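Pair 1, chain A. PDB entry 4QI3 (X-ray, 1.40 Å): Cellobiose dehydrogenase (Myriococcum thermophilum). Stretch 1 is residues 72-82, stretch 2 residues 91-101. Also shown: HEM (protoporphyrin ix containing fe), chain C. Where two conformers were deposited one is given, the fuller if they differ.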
# COMPACT_ATOMS: atom_id res chain seq x y z
N GLY A 72 -6.50 7.00 6.10
CA GLY A 72 -6.08 8.38 6.10
C GLY A 72 -5.05 8.64 7.18
O GLY A 72 -3.86 8.61 6.93
N PRO A 73 -5.51 8.86 8.40
CA PRO A 73 -4.61 9.11 9.52
C PRO A 73 -3.89 7.85 9.91
O PRO A 73 -4.25 6.75 9.55
CB PRO A 73 -5.54 9.53 10.67
CG PRO A 73 -6.82 9.89 10.04
CD PRO A 73 -6.92 9.05 8.79
N MET A 74 -2.80 8.04 10.64
CA MET A 74 -2.06 6.92 11.13
C MET A 74 -2.89 5.97 11.99
O MET A 74 -2.64 4.83 12.05
CB MET A 74 -0.84 7.41 11.93
CG MET A 74 0.02 6.29 12.40
SD MET A 74 1.52 6.88 13.29
CE MET A 74 1.92 5.41 14.16
N THR A 75 -3.84 6.54 12.71
CA THR A 75 -4.60 5.80 13.70
C THR A 75 -5.94 5.26 13.21
O THR A 75 -6.56 5.81 12.29
CB THR A 75 -4.90 6.67 14.91
OG1 THR A 75 -5.53 7.87 14.45
CG2 THR A 75 -3.61 7.01 15.65
N ASN A 76 -6.37 4.18 13.85
CA ASN A 76 -7.69 3.58 13.60
C ASN A 76 -7.92 3.17 12.16
O ASN A 76 -9.05 3.14 11.67
CB ASN A 76 -8.78 4.53 14.07
CG ASN A 76 -8.68 4.83 15.55
OD1 ASN A 76 -8.71 3.91 16.37
ND2 ASN A 76 -8.53 6.11 15.89
N SER A 77 -6.83 2.84 11.48
CA SER A 77 -6.85 2.48 10.06
C SER A 77 -5.95 1.26 9.79
O SER A 77 -4.88 1.13 10.38
CB SER A 77 -6.34 3.66 9.21
OG SER A 77 -7.04 4.86 9.53
N LEU A 78 -6.36 0.40 8.87
CA LEU A 78 -5.46 -0.66 8.44
C LEU A 78 -4.24 -0.04 7.75
O LEU A 78 -4.37 0.78 6.83
CB LEU A 78 -6.18 -1.65 7.52
CG LEU A 78 -5.35 -2.86 7.08
CD1 LEU A 78 -4.76 -3.57 8.29
CD2 LEU A 78 -6.22 -3.81 6.26
N LEU A 79 -3.05 -0.43 8.21
CA LEU A 79 -1.79 0.11 7.70
C LEU A 79 -1.03 -0.97 6.94
O LEU A 79 -0.99 -2.11 7.37
CB LEU A 79 -0.90 0.58 8.86
CG LEU A 79 -1.51 1.58 9.85
CD1 LEU A 79 -0.48 1.95 10.93
CD2 LEU A 79 -2.00 2.82 9.13
N ILE A 80 -0.45 -0.60 5.81
CA ILE A 80 0.43 -1.50 5.05
C ILE A 80 1.83 -0.94 5.12
O ILE A 80 2.07 0.19 4.69
CB ILE A 80 0.02 -1.60 3.58
CG1 ILE A 80 -1.42 -2.11 3.44
CG2 ILE A 80 0.97 -2.52 2.82
CD1 ILE A 80 -1.99 -1.88 2.05
N THR A 81 2.74 -1.73 5.68
CA THR A 81 4.15 -1.37 5.74
C THR A 81 4.91 -2.24 4.74
O THR A 81 4.62 -3.41 4.62
CB THR A 81 4.72 -1.59 7.16
OG1 THR A 81 3.91 -0.90 8.12
CG2 THR A 81 6.12 -1.05 7.26
N ALA A 82 5.87 -1.67 4.02
CA ALA A 82 6.63 -2.44 3.01
C ALA A 82 8.10 -2.03 3.00
O ALA A 82 8.45 -0.86 3.19
CB ALA A 82 6.04 -2.24 1.64
N THR A 91 5.94 -7.28 3.46
CA THR A 91 4.91 -6.39 3.99
C THR A 91 4.50 -6.81 5.39
O THR A 91 4.69 -7.97 5.79
CB THR A 91 3.67 -6.32 3.08
OG1 THR A 91 3.08 -7.63 2.95
CG2 THR A 91 4.04 -5.79 1.70
N SER A 92 3.93 -5.87 6.14
CA SER A 92 3.31 -6.17 7.42
C SER A 92 2.05 -5.36 7.53
O SER A 92 2.07 -4.16 7.30
CB SER A 92 4.26 -5.81 8.57
OG SER A 92 3.64 -6.05 9.83
N LEU A 93 0.93 -6.03 7.84
CA LEU A 93 -0.33 -5.36 8.10
C LEU A 93 -0.37 -4.91 9.56
O LEU A 93 -0.19 -5.72 10.48
CB LEU A 93 -1.50 -6.30 7.78
CG LEU A 93 -1.67 -6.65 6.30
CD1 LEU A 93 -2.53 -7.89 6.09
CD2 LEU A 93 -2.31 -5.47 5.60
N ARG A 94 -0.61 -3.63 9.77
CA ARG A 94 -0.41 -3.03 11.09
C ARG A 94 -1.61 -2.20 11.48
O ARG A 94 -2.45 -1.89 10.64
CB ARG A 94 0.86 -2.17 11.09
CG ARG A 94 2.16 -2.97 10.97
CD ARG A 94 2.63 -3.47 12.31
NE ARG A 94 3.58 -4.57 12.19
CZ ARG A 94 4.28 -5.05 13.21
NH1 ARG A 94 4.17 -4.48 14.40
NH2 ARG A 94 5.10 -6.07 13.03
N PHE A 95 -1.70 -1.82 12.75
CA PHE A 95 -2.84 -1.03 13.22
C PHE A 95 -2.40 -0.26 14.46
O PHE A 95 -1.72 -0.80 15.33
CB PHE A 95 -4.03 -1.94 13.56
CG PHE A 95 -5.36 -1.24 13.61
CD1 PHE A 95 -6.19 -1.22 12.49
CD2 PHE A 95 -5.80 -0.63 14.78
CE1 PHE A 95 -7.44 -0.59 12.54
CE2 PHE A 95 -7.04 0.01 14.83
CZ PHE A 95 -7.86 0.02 13.71
N ALA A 96 -2.75 1.02 14.52
CA ALA A 96 -2.31 1.85 15.64
C ALA A 96 -3.50 2.58 16.26
O ALA A 96 -4.29 3.20 15.56
CB ALA A 96 -1.24 2.85 15.20
N THR A 97 -3.62 2.51 17.58
CA THR A 97 -4.67 3.22 18.29
C THR A 97 -4.16 4.60 18.70
O THR A 97 -4.95 5.48 19.06
CB THR A 97 -5.14 2.44 19.53
OG1 THR A 97 -4.03 2.24 20.41
CG2 THR A 97 -5.72 1.09 19.13
N GLY A 98 -2.84 4.78 18.62
CA GLY A 98 -2.20 6.04 18.94
C GLY A 98 -0.94 6.27 18.12
O GLY A 98 -0.61 5.48 17.23
N TYR A 99 -0.22 7.35 18.42
CA TYR A 99 0.97 7.71 17.65
C TYR A 99 2.21 7.06 18.22
O TYR A 99 3.10 7.71 18.77
CB TYR A 99 1.10 9.23 17.53
CG TYR A 99 0.08 9.76 16.57
CD1 TYR A 99 -1.22 10.04 16.99
CD2 TYR A 99 0.38 9.88 15.21
CE1 TYR A 99 -2.18 10.48 16.09
CE2 TYR A 99 -0.57 10.33 14.30
CZ TYR A 99 -1.85 10.62 14.75
OH TYR A 99 -2.81 11.06 13.86
N ALA A 100 2.23 5.74 18.12
CA ALA A 100 3.30 4.92 18.64
C ALA A 100 3.42 3.73 17.71
O ALA A 100 2.59 3.57 16.79
CB ALA A 100 2.98 4.45 20.05
N MET A 101 4.46 2.92 17.92
CA MET A 101 4.67 1.70 17.13
C MET A 101 3.38 0.95 16.86
O MET A 101 2.73 0.45 17.80
CB MET A 101 5.62 0.76 17.86
CG MET A 101 5.76 -0.58 17.15
SD MET A 101 6.56 -0.37 15.56
CE MET A 101 8.22 -0.21 16.11
CHA HEM C . 2.05 10.73 11.30
CHB HEM C . 4.76 8.38 14.76
CHC HEM C . 4.89 4.36 12.06
CHD HEM C . 1.48 6.44 9.05
C1A HEM C . 2.77 10.42 12.51
C2A HEM C . 2.98 11.42 13.58
C3A HEM C . 3.78 10.73 14.61
C4A HEM C . 4.00 9.38 14.06
CMA HEM C . 4.26 11.31 15.93
CAA HEM C . 2.45 12.83 13.59
CBA HEM C . 3.48 13.70 12.89
CGA HEM C . 2.96 15.12 12.79
O1A HEM C . 1.77 15.36 13.10
O2A HEM C . 3.74 16.00 12.41
C1B HEM C . 5.10 7.06 14.30
C2B HEM C . 6.03 6.21 15.03
C3B HEM C . 6.08 5.02 14.20
C4B HEM C . 5.16 5.33 13.11
CMB HEM C . 6.77 6.54 16.28
CAB HEM C . 6.86 3.77 14.36
CBB HEM C . 7.37 3.38 15.51
C1C HEM C . 3.87 4.54 11.05
C2C HEM C . 3.48 3.44 10.13
C3C HEM C . 2.50 4.06 9.24
C4C HEM C . 2.35 5.47 9.66
CMC HEM C . 3.97 2.01 10.14
CAC HEM C . 1.73 3.44 8.14
CBC HEM C . 2.13 2.39 7.44
C1D HEM C . 1.40 7.85 9.41
C2D HEM C . 0.62 8.75 8.56
C3D HEM C . 0.78 10.04 9.22
C4D HEM C . 1.63 9.70 10.37
CMD HEM C . -0.17 8.41 7.33
CAD HEM C . 0.21 11.36 8.81
CBD HEM C . -1.26 11.46 9.27
CGD HEM C . -1.41 11.61 10.77
O1D HEM C . -2.13 10.76 11.37
O2D HEM C . -0.85 12.55 11.38
NA HEM C . 3.48 9.18 12.72
NB HEM C . 4.60 6.57 13.16
NC HEM C . 3.26 5.83 10.73
ND HEM C . 2.03 8.42 10.48
FE HEM C . 3.22 7.42 11.88
O HOH W 1 -4.05 2.46 12.40
O HOH W 2 -5.47 10.99 14.52

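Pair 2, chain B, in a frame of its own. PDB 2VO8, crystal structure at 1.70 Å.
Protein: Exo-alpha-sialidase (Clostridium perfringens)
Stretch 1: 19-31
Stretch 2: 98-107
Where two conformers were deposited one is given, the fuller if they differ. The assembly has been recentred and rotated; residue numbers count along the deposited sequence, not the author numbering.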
# COMPACT_ATOMS: atom_id res chain seq x y z
N GLU B 19 10.71 6.23 11.70
CA GLU B 19 10.75 5.62 13.01
C GLU B 19 9.34 5.40 13.51
O GLU B 19 8.48 6.32 13.45
CB GLU B 19 11.57 6.44 14.01
CG GLU B 19 13.07 6.47 13.62
CD GLU B 19 13.97 7.08 14.66
OE1 GLU B 19 13.63 7.08 15.86
OE2 GLU B 19 15.07 7.56 14.26
N VAL B 20 9.15 4.18 14.00
CA VAL B 20 7.91 3.75 14.66
C VAL B 20 8.29 3.22 16.05
O VAL B 20 9.50 3.16 16.39
CB VAL B 20 7.20 2.73 13.79
CG1 VAL B 20 6.89 3.39 12.41
CG2 VAL B 20 7.99 1.44 13.62
N GLN B 21 7.30 2.87 16.87
CA GLN B 21 7.62 2.45 18.24
C GLN B 21 6.72 1.31 18.75
O GLN B 21 5.51 1.34 18.53
CB GLN B 21 7.60 3.65 19.17
CG GLN B 21 7.94 3.33 20.64
CD GLN B 21 7.90 4.58 21.52
OE1 GLN B 21 7.40 5.59 21.09
NE2 GLN B 21 8.40 4.49 22.76
N VAL B 22 7.31 0.31 19.42
CA VAL B 22 6.53 -0.81 19.98
C VAL B 22 5.34 -0.25 20.76
O VAL B 22 5.51 0.70 21.57
CB VAL B 22 7.37 -1.69 20.94
CG1 VAL B 22 6.47 -2.72 21.65
CG2 VAL B 22 8.49 -2.34 20.20
N GLY B 23 4.17 -0.81 20.52
CA GLY B 23 2.93 -0.38 21.17
C GLY B 23 2.20 0.89 20.69
O GLY B 23 1.18 1.26 21.26
N SER B 24 2.71 1.52 19.63
CA SER B 24 2.12 2.74 19.10
C SER B 24 1.74 2.48 17.65
O SER B 24 2.57 2.13 16.82
CB SER B 24 3.12 3.89 19.23
OG SER B 24 2.48 5.15 19.05
N ALA B 25 0.45 2.63 17.34
CA ALA B 25 -0.05 2.42 16.00
C ALA B 25 0.48 3.54 15.07
O ALA B 25 0.65 4.71 15.46
CB ALA B 25 -1.58 2.40 15.99
N PHE B 26 0.76 3.15 13.84
CA PHE B 26 1.18 4.09 12.80
C PHE B 26 0.54 3.68 11.47
O PHE B 26 0.08 2.59 11.34
CB PHE B 26 2.73 4.10 12.71
CG PHE B 26 3.32 2.84 12.10
CD1 PHE B 26 3.59 2.73 10.73
CD2 PHE B 26 3.63 1.75 12.92
CE1 PHE B 26 4.08 1.55 10.21
CE2 PHE B 26 4.09 0.57 12.40
CZ PHE B 26 4.35 0.46 11.05
N GLU B 27 0.58 4.56 10.45
CA GLU B 27 -0.01 4.35 9.12
C GLU B 27 1.10 4.16 8.04
O GLU B 27 2.02 4.97 8.03
CB GLU B 27 -0.84 5.63 8.76
CG GLU B 27 -2.31 5.67 9.36
CD GLU B 27 -2.50 6.38 10.74
OE1 GLU B 27 -3.57 6.21 11.36
OE2 GLU B 27 -1.63 7.14 11.22
N ALA B 28 1.03 3.14 7.19
CA ALA B 28 1.69 3.18 5.90
C ALA B 28 0.69 3.56 4.81
O ALA B 28 -0.39 2.97 4.72
CB ALA B 28 2.34 1.85 5.58
N ILE B 29 1.06 4.54 3.99
CA ILE B 29 0.14 5.10 3.01
C ILE B 29 0.51 4.66 1.59
O ILE B 29 1.56 5.04 1.07
CB ILE B 29 0.13 6.64 3.06
CG1 ILE B 29 -0.30 7.12 4.45
CG2 ILE B 29 -0.79 7.21 1.99
CD1 ILE B 29 -0.18 8.61 4.65
N LEU B 30 -0.36 3.86 0.99
CA LEU B 30 -0.09 3.28 -0.31
C LEU B 30 -0.73 4.11 -1.43
O LEU B 30 -1.88 4.53 -1.32
CB LEU B 30 -0.56 1.86 -0.40
CG LEU B 30 -0.37 0.93 0.79
CD1 LEU B 30 -0.80 -0.47 0.37
CD2 LEU B 30 1.14 0.99 1.18
N GLY B 31 0.02 4.37 -2.49
CA GLY B 31 -0.55 5.17 -3.59
C GLY B 31 0.07 4.90 -4.93
O GLY B 31 0.68 3.85 -5.15
N LYS B 98 -4.69 3.26 3.42
CA LYS B 98 -4.04 3.45 4.73
C LYS B 98 -3.90 2.06 5.35
O LYS B 98 -4.91 1.39 5.55
CB LYS B 98 -4.93 4.26 5.66
CG LYS B 98 -5.27 5.68 5.22
CD LYS B 98 -5.99 6.46 6.33
CE LYS B 98 -7.46 6.79 6.05
NZ LYS B 98 -7.75 8.07 6.82
N VAL B 99 -2.68 1.64 5.66
CA VAL B 99 -2.45 0.36 6.35
C VAL B 99 -2.00 0.68 7.78
O VAL B 99 -0.98 1.32 7.99
CB VAL B 99 -1.40 -0.55 5.64
CG1 VAL B 99 -1.23 -1.91 6.38
CG2 VAL B 99 -1.74 -0.79 4.22
N ASN B 100 -2.81 0.32 8.77
CA ASN B 100 -2.56 0.70 10.16
C ASN B 100 -1.94 -0.52 10.86
O ASN B 100 -2.49 -1.62 10.79
CB ASN B 100 -3.85 1.14 10.85
CG ASN B 100 -3.59 1.81 12.15
OD1 ASN B 100 -3.23 1.13 13.16
ND2 ASN B 100 -3.69 3.15 12.17
N LEU B 101 -0.77 -0.30 11.44
CA LEU B 101 0.08 -1.34 12.06
C LEU B 101 0.54 -0.89 13.42
O LEU B 101 0.70 0.26 13.66
CB LEU B 101 1.33 -1.60 11.19
CG LEU B 101 0.99 -2.18 9.81
CD1 LEU B 101 1.72 -1.38 8.69
CD2 LEU B 101 1.26 -3.62 9.67
N THR B 102 0.76 -1.83 14.34
CA THR B 102 1.40 -1.54 15.64
C THR B 102 2.61 -2.47 15.81
O THR B 102 2.47 -3.70 15.71
CB THR B 102 0.44 -1.75 16.82
OG1 THR B 102 -0.74 -0.93 16.64
CG2 THR B 102 1.14 -1.45 18.18
N PRO B 103 3.79 -1.89 16.01
CA PRO B 103 4.97 -2.79 16.21
C PRO B 103 4.87 -3.51 17.53
O PRO B 103 4.28 -2.99 18.46
CB PRO B 103 6.18 -1.84 16.19
CG PRO B 103 5.61 -0.46 15.70
CD PRO B 103 4.17 -0.47 16.06
N LYS B 104 5.38 -4.74 17.59
CA LYS B 104 5.38 -5.44 18.91
C LYS B 104 6.76 -5.93 19.33
O LYS B 104 6.88 -6.57 20.39
CB LYS B 104 4.37 -6.57 18.89
CG LYS B 104 4.62 -7.69 17.89
CD LYS B 104 3.53 -8.69 18.03
CE LYS B 104 3.63 -9.90 17.15
NZ LYS B 104 4.59 -10.98 17.64
N ILE B 105 7.77 -5.68 18.50
CA ILE B 105 9.18 -5.93 18.83
C ILE B 105 10.07 -4.85 18.28
O ILE B 105 9.93 -4.45 17.13
CB ILE B 105 9.74 -7.23 18.19
CG1 ILE B 105 9.00 -8.44 18.71
CG2 ILE B 105 11.26 -7.36 18.49
CD1 ILE B 105 9.31 -9.72 17.89
N SER B 106 11.06 -4.43 19.06
CA SER B 106 12.05 -3.48 18.56
C SER B 106 12.95 -4.11 17.48
O SER B 106 13.26 -5.35 17.50
CB SER B 106 12.89 -2.92 19.70
OG SER B 106 13.75 -3.93 20.20
N SER B 107 13.42 -3.26 16.59
CA SER B 107 14.23 -3.66 15.46
C SER B 107 14.93 -2.48 14.84
O SER B 107 14.36 -1.38 14.74
CB SER B 107 13.38 -4.38 14.41
OG SER B 107 14.18 -4.68 13.28

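Superposing N, CA and C of 14 central residues brings pair 2 onto pair 1 with an RMSD of 0.8 Å. In both, a loop leads into a strand that pairs antiparallel with the second stretch: the strand directions differ by 157° in pair 1 and 152° in pair 2, with closest axial approaches of 4.7 and 4.5 Å.

The hydrogen bonds fix the register. In pair 1, Leu A79 N to Arg A94 O and Arg A94 N to Leu A79 O are both 2.9 Å; at the matched positions, Phe B26 N to Leu B101 O is 2.9 Å and Leu B101 N to Phe B26 O is 3.0 Å. The next such pair, Thr A81 with Ser A92, matches Ala B28 with Val B99. Beyond the strand, the loop is tied by one further equivalent bond: Asn A76 N to Ala A96 O (2.9 Å, 165°) corresponds to Gly B23 N to Pro B103 O (3.0 Å, 172°).

On the face carrying Leu A79 and Arg A94, the CB atoms of these two residues lie 4.0 Å apart, and Leu A79 CD1 reaches Ala A96 CB at 4.4 Å. Phe B26 takes the Leu A79 position with chi1 p rather than m; its ring places CZ 3.7 Å from Leu B101 CB and CE2 3.8 Å from Pro B103 CG. The matched residues Ala A96 and Pro B103 both point toward the opposing stretch. Ala A96 CB meets Met A74 CE at 4.2 Å, whereas Pro B103 CG also packs against Val B20 CG2 at 3.7 Å.

Farther along this face, Thr A81 and Ser A92 have CB atoms 4.5 Å apart, and Thr A81 OG1 is buried without a polar partner. Ala B28 and Val B99 make the equivalent pair apolar, CB to CB 4.4 Å.

The other face differs in chemistry. Ile A80 CG1 meets Leu A93 CD2 at 4.1 Å; the matched Glu B27 and Asn B100 instead bring OE1 within 3.2 Å of ND2.

At the loop, Thr A75 and Val B22 superpose within 0.9 Å at CA. Thr A75 CG2 sits over the Tyr A99 ring, 4.2 Å from its centroid and 26° off the normal, while Val B22 CG2 lies 3.5 Å from Ser B106 N. The preceding matched side chains, those of Met A74 and Gln B21, diverge most. Met A74 points toward the second stretch and binds heme iron through SD (2.3 Å to HEM FE), whereas Gln B21 points away.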